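Local coordinates for protein leucyl-tRNA synthetase (Giardia intestinalis, PDB 3PZ6) that probably charges tRNA(Leu) with leucine using ATP and, through its CP1 domain, the part described here, edits mischarged tRNA, at residues C98-L101 and R105-A108; Q166-P171 and G217-P222. The protein carries 2 engineered substitutions. All coordinates share one frame; numbering follows the deposited sequence.

Interaction 1 of 2, residues C98-L101 and R105-A108; sequences CWVL and RYGA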
loop_
_atom_site.group_PDB
_atom_site.type_symbol
_atom_site.label_atom_id
_atom_site.label_comp_id
_atom_site.label_asym_id
_atom_site.label_seq_id
_atom_site.Cartn_x
_atom_site.Cartn_y
_atom_site.Cartn_z
ATOM N N CYS A 98 -0.340 0.168 -4.160
ATOM C CA CYS A 98 -1.097 -0.737 -3.302
ATOM C C CYS A 98 -2.359 -1.213 -4.027
ATOM O O CYS A 98 -2.631 -0.777 -5.144
ATOM C CB CYS A 98 -1.413 -0.093 -1.950
ATOM S SG CYS A 98 -2.478 1.356 -2.031
ATOM N N TRP A 99 -3.101 -2.122 -3.395
ATOM C CA TRP A 99 -4.216 -2.810 -4.037
ATOM C C TRP A 99 -5.489 -2.684 -3.217
ATOM O O TRP A 99 -5.454 -2.800 -1.996
ATOM C CB TRP A 99 -3.920 -4.297 -4.200
ATOM C CG TRP A 99 -2.664 -4.664 -4.921
ATOM C CD1 TRP A 99 -1.589 -5.312 -4.393
ATOM C CD2 TRP A 99 -2.359 -4.449 -6.309
ATOM N NE1 TRP A 99 -0.630 -5.508 -5.351
ATOM C CE2 TRP A 99 -1.071 -4.991 -6.539
ATOM C CE3 TRP A 99 -3.043 -3.847 -7.377
ATOM C CZ2 TRP A 99 -0.445 -4.945 -7.792
ATOM C CZ3 TRP A 99 -2.430 -3.808 -8.621
ATOM C CH2 TRP A 99 -1.134 -4.355 -8.817
ATOM N N VAL A 100 -6.609 -2.444 -3.895
ATOM C CA VAL A 100 -7.935 -2.538 -3.285
ATOM C C VAL A 100 -8.819 -3.358 -4.205
ATOM O O VAL A 100 -8.542 -3.452 -5.400
ATOM C CB VAL A 100 -8.598 -1.159 -3.044
ATOM C CG1 VAL A 100 -7.749 -0.289 -2.109
ATOM C CG2 VAL A 100 -8.897 -0.453 -4.359
ATOM N N LEU A 101 -9.860 -3.974 -3.651
ATOM C CA LEU A 101 -10.862 -4.651 -4.470
ATOM C C LEU A 101 -11.793 -3.604 -5.071
ATOM O O LEU A 101 -12.496 -2.896 -4.331
ATOM C CB LEU A 101 -11.657 -5.684 -3.660
ATOM C CG LEU A 101 -12.720 -6.469 -4.442
ATOM C CD1 LEU A 101 -12.096 -7.392 -5.504
ATOM C CD2 LEU A 101 -13.627 -7.257 -3.507
ATOM N N ARG A 105 -16.439 -3.106 -0.464
ATOM C CA ARG A 105 -17.054 -2.093 0.376
ATOM C C ARG A 105 -16.182 -1.874 1.608
ATOM O O ARG A 105 -16.040 -2.760 2.447
ATOM C CB ARG A 105 -18.463 -2.512 0.783
ATOM C CG ARG A 105 -19.334 -1.355 1.242
ATOM C CD ARG A 105 -20.789 -1.774 1.404
ATOM N NE ARG A 105 -21.019 -2.571 2.609
ATOM C CZ ARG A 105 -22.212 -2.741 3.180
ATOM N NH1 ARG A 105 -23.294 -2.160 2.670
ATOM N NH2 ARG A 105 -22.324 -3.489 4.270
ATOM N N TYR A 106 -15.586 -0.693 1.697
ATOM C CA TYR A 106 -14.752 -0.330 2.825
ATOM C C TYR A 106 -15.498 0.687 3.678
ATOM O O TYR A 106 -16.546 1.200 3.277
ATOM C CB TYR A 106 -13.411 0.230 2.331
ATOM C CG TYR A 106 -12.630 -0.746 1.477
ATOM C CD1 TYR A 106 -11.736 -1.648 2.056
ATOM C CD2 TYR A 106 -12.797 -0.781 0.091
ATOM C CE1 TYR A 106 -11.026 -2.552 1.280
ATOM C CE2 TYR A 106 -12.091 -1.679 -0.693
ATOM C CZ TYR A 106 -11.208 -2.565 -0.094
ATOM O OH TYR A 106 -10.508 -3.463 -0.867
ATOM N N GLY A 107 -14.971 0.968 4.861
ATOM C CA GLY A 107 -15.575 1.958 5.733
ATOM C C GLY A 107 -14.524 2.851 6.343
ATOM O O GLY A 107 -13.385 2.432 6.535
ATOM N N ALA A 108 -14.913 4.088 6.636
ATOM C CA ALA A 108 -14.043 5.029 7.332
ATOM C C ALA A 108 -14.368 5.021 8.826
ATOM O O ALA A 108 -15.525 5.187 9.219
ATOM C CB ALA A 108 -14.194 6.428 6.746
#

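Interaction 2 of 2, residues Q166-P171 and G217-P222; sequences QIFVLP and GLMLEP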
loop_
_atom_site.group_PDB
_atom_site.type_symbol
_atom_site.label_atom_id
_atom_site.label_comp_id
_atom_site.label_asym_id
_atom_site.label_seq_id
_atom_site.Cartn_x
_atom_site.Cartn_y
_atom_site.Cartn_z
ATOM N N GLN A 166 4.970 9.555 -3.498
ATOM C CA GLN A 166 3.595 9.072 -3.461
ATOM C C GLN A 166 3.462 7.834 -4.333
ATOM O O GLN A 166 4.300 7.584 -5.184
ATOM C CB GLN A 166 2.607 10.150 -3.921
ATOM C CG GLN A 166 2.623 10.472 -5.417
ATOM C CD GLN A 166 3.626 11.547 -5.754
ATOM O OE1 GLN A 166 3.678 12.587 -5.093
ATOM N NE2 GLN A 166 4.436 11.305 -6.776
ATOM N N ILE A 167 2.406 7.062 -4.108
ATOM C CA ILE A 167 2.074 5.928 -4.973
ATOM C C ILE A 167 0.571 5.889 -5.219
ATOM O O ILE A 167 -0.180 6.577 -4.542
ATOM C CB ILE A 167 2.578 4.573 -4.401
ATOM C CG1 ILE A 167 2.057 4.344 -2.979
ATOM C CG2 ILE A 167 4.105 4.494 -4.460
ATOM C CD1 ILE A 167 2.497 3.015 -2.356
ATOM N N PHE A 168 0.139 5.080 -6.178
ATOM C CA PHE A 168 -1.269 4.997 -6.524
ATOM C C PHE A 168 -1.958 3.737 -6.000
ATOM O O PHE A 168 -1.363 2.668 -5.931
ATOM C CB PHE A 168 -1.444 5.101 -8.038
ATOM C CG PHE A 168 -1.224 6.477 -8.574
ATOM C CD1 PHE A 168 -2.303 7.323 -8.801
ATOM C CD2 PHE A 168 0.059 6.939 -8.851
ATOM C CE1 PHE A 168 -2.107 8.608 -9.301
ATOM C CE2 PHE A 168 0.262 8.225 -9.340
ATOM C CZ PHE A 168 -0.820 9.058 -9.571
ATOM N N VAL A 169 -3.223 3.884 -5.633
ATOM C CA VAL A 169 -4.060 2.765 -5.246
ATOM C C VAL A 169 -4.543 2.089 -6.526
ATOM O O VAL A 169 -5.197 2.718 -7.349
ATOM C CB VAL A 169 -5.294 3.249 -4.441
ATOM C CG1 VAL A 169 -6.229 2.088 -4.141
ATOM C CG2 VAL A 169 -4.872 3.955 -3.165
ATOM N N LEU A 170 -4.232 0.809 -6.681
ATOM C CA LEU A 170 -4.502 0.120 -7.932
ATOM C C LEU A 170 -5.432 -1.093 -7.753
ATOM O O LEU A 170 -5.618 -1.576 -6.627
ATOM C CB LEU A 170 -3.185 -0.279 -8.598
ATOM C CG LEU A 170 -2.198 0.830 -8.970
ATOM C CD1 LEU A 170 -1.071 0.221 -9.788
ATOM C CD2 LEU A 170 -2.865 1.967 -9.750
ATOM N N PRO A 171 -6.028 -1.577 -8.861
ATOM C CA PRO A 171 -7.009 -2.645 -8.805
ATOM C C PRO A 171 -6.416 -4.054 -8.736
ATOM O O PRO A 171 -5.613 -4.443 -9.590
ATOM C CB PRO A 171 -7.799 -2.455 -10.112
ATOM C CG PRO A 171 -6.843 -1.858 -11.035
ATOM C CD PRO A 171 -5.902 -1.026 -10.222
ATOM N N GLY A 217 1.256 5.855 -17.782
ATOM C CA GLY A 217 2.458 6.697 -17.756
ATOM C C GLY A 217 2.647 7.555 -16.513
ATOM O O GLY A 217 3.761 7.960 -16.193
ATOM N N LEU A 218 1.553 7.835 -15.815
ATOM C CA LEU A 218 1.580 8.625 -14.585
ATOM C C LEU A 218 1.541 7.743 -13.337
ATOM O O LEU A 218 2.114 8.095 -12.319
ATOM C CB LEU A 218 0.396 9.599 -14.563
ATOM C CG LEU A 218 0.169 10.500 -13.339
ATOM C CD1 LEU A 218 1.186 11.644 -13.284
ATOM C CD2 LEU A 218 -1.271 11.046 -13.289
ATOM N N MET A 219 0.878 6.593 -13.427
ATOM C CA MET A 219 0.580 5.795 -12.246
ATOM C C MET A 219 1.445 4.543 -12.041
ATOM O O MET A 219 1.455 3.979 -10.952
ATOM C CB MET A 219 -0.915 5.442 -12.215
ATOM C CG MET A 219 -1.841 6.653 -12.259
ATOM S SD MET A 219 -3.575 6.181 -12.297
ATOM C CE MET A 219 -4.413 7.776 -12.349
ATOM N N LEU A 220 2.185 4.131 -13.066
ATOM C CA LEU A 220 2.998 2.907 -12.996
ATOM C C LEU A 220 4.427 3.049 -13.498
ATOM O O LEU A 220 5.358 2.607 -12.828
ATOM C CB LEU A 220 2.326 1.752 -13.742
ATOM C CG LEU A 220 1.239 0.978 -13.016
ATOM C CD1 LEU A 220 1.144 -0.372 -13.648
ATOM C CD2 LEU A 220 1.615 0.815 -11.560
ATOM N N GLU A 221 4.592 3.644 -14.676
ATOM C CA GLU A 221 5.912 3.849 -15.290
ATOM C C GLU A 221 6.961 4.544 -14.408
ATOM O O GLU A 221 8.129 4.167 -14.452
ATOM C CB GLU A 221 5.775 4.570 -16.631
ATOM C CG GLU A 221 5.313 3.646 -17.762
ATOM C CD GLU A 221 5.012 4.374 -19.069
ATOM O OE1 GLU A 221 5.455 5.543 -19.241
ATOM O OE2 GLU A 221 4.329 3.761 -19.928
ATOM N N PRO A 222 6.558 5.556 -13.604
ATOM C CA PRO A 222 7.560 6.137 -12.704
ATOM C C PRO A 222 7.835 5.311 -11.439
ATOM O O PRO A 222 8.723 5.663 -10.665
ATOM C CB PRO A 222 6.950 7.495 -12.316
ATOM C CG PRO A 222 5.678 7.628 -13.095
ATOM C CD PRO A 222 5.272 6.267 -13.501
HETATM O O HOH W 1 1.714 3.616 -8.138
#

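Interaction 1 of 2, residues C98-L101 and R105-A108
Y106 spans the gap to V100 and L101 with its whole side chain, and the contact is best read from base to tip. The bond from CA to CB of Y106 points toward residues 98-101, but CB meets none of their atoms; with CG anti to its carbonyl carbon (chi1 -59°), Y106 launches the ring across the space between the backbones. Y106 CE2 comes within 3.9 Å of L101 O, which lies near the ring plane at its edge; Y106 CZ is 4.2 Å from V100 CB, approached obliquely. At the tip the hydroxyl does the real work: L101 N donates to Y106 OH at 2.9 Å, with an N-H...O angle of 161°. The same oxygen is hydrogen-bonded to G182 O, so two backbone groups grip one phenol. That double hold fixes the reach and direction of a buried polar group, while I183, M177 and L152 pack against the side chain. The closest CA pair, L101 and R105, is 8.3 Å apart, and no backbone hydrogen bond joins the two segments. A side-chain-to-main-chain bond thus links strands 97-100 and 105-110, successive in the chain but not paired neighbours, within the mixed sheet of the CP1 editing domain.

Interaction 2 of 2, residues Q166-P171 and G217-P222
A water links F168 and M219: it accepts from F168 N at 2.9 Å and donates to M219 O at 2.8 Å. The bridge ties the F168 amide of strand 167-171 to a carbonyl at the C-terminal end of helix 216-219, just before L220 leaves helical geometry, and the water oxygen also lies in plane at the edge of the F168 ring. Over one face of that ring comes M219, whose CG stands 3.5 Å from the centroid and 9° off the normal, a CH-pi contact almost exactly above the centre. The extended chain beyond CG carries SD and CE past the CD1-CE1 side of the ring, with M219 CE 3.9 Å from F168 CE1; M219 SD reaches only an oblique position, 4.4 Å from the F168 centroid and 32° off the normal. The two side chains cross at about a right angle. L218 meets the far end of the phenyl group, its CG lying 4.2 Å from F168 CZ. Two residues along the strand, L170 extends CD1 toward L220 CD2, continuing the apolar strip; I201 and L202 of helix 192-202 also touch L220. The result is a Met-aromatic contact beside a water bridge, by which the last turn of a short helix docks on a sheet strand of the CP1 domain.

In the fold
The two contacts show how one sheet can be tied to its surroundings by different chemistry. They meet directly, since strands 97-100 and 167-171 run parallel as neighbours: C98 O lies 2.7 Å from L170 N, a probable hydrogen bond, and V100 packs on V169. Both are buried, and their centres are about 16 Å apart. Interaction 1 stays within the sheet, spanning the short connection between consecutive strands, and rests on a direct hydrogen bond across a small interface. Interaction 2 joins that sheet to a helix end 46 residues on; its larger interface is mostly apolar, with water carrying the polar link and L218 at its less buried margin.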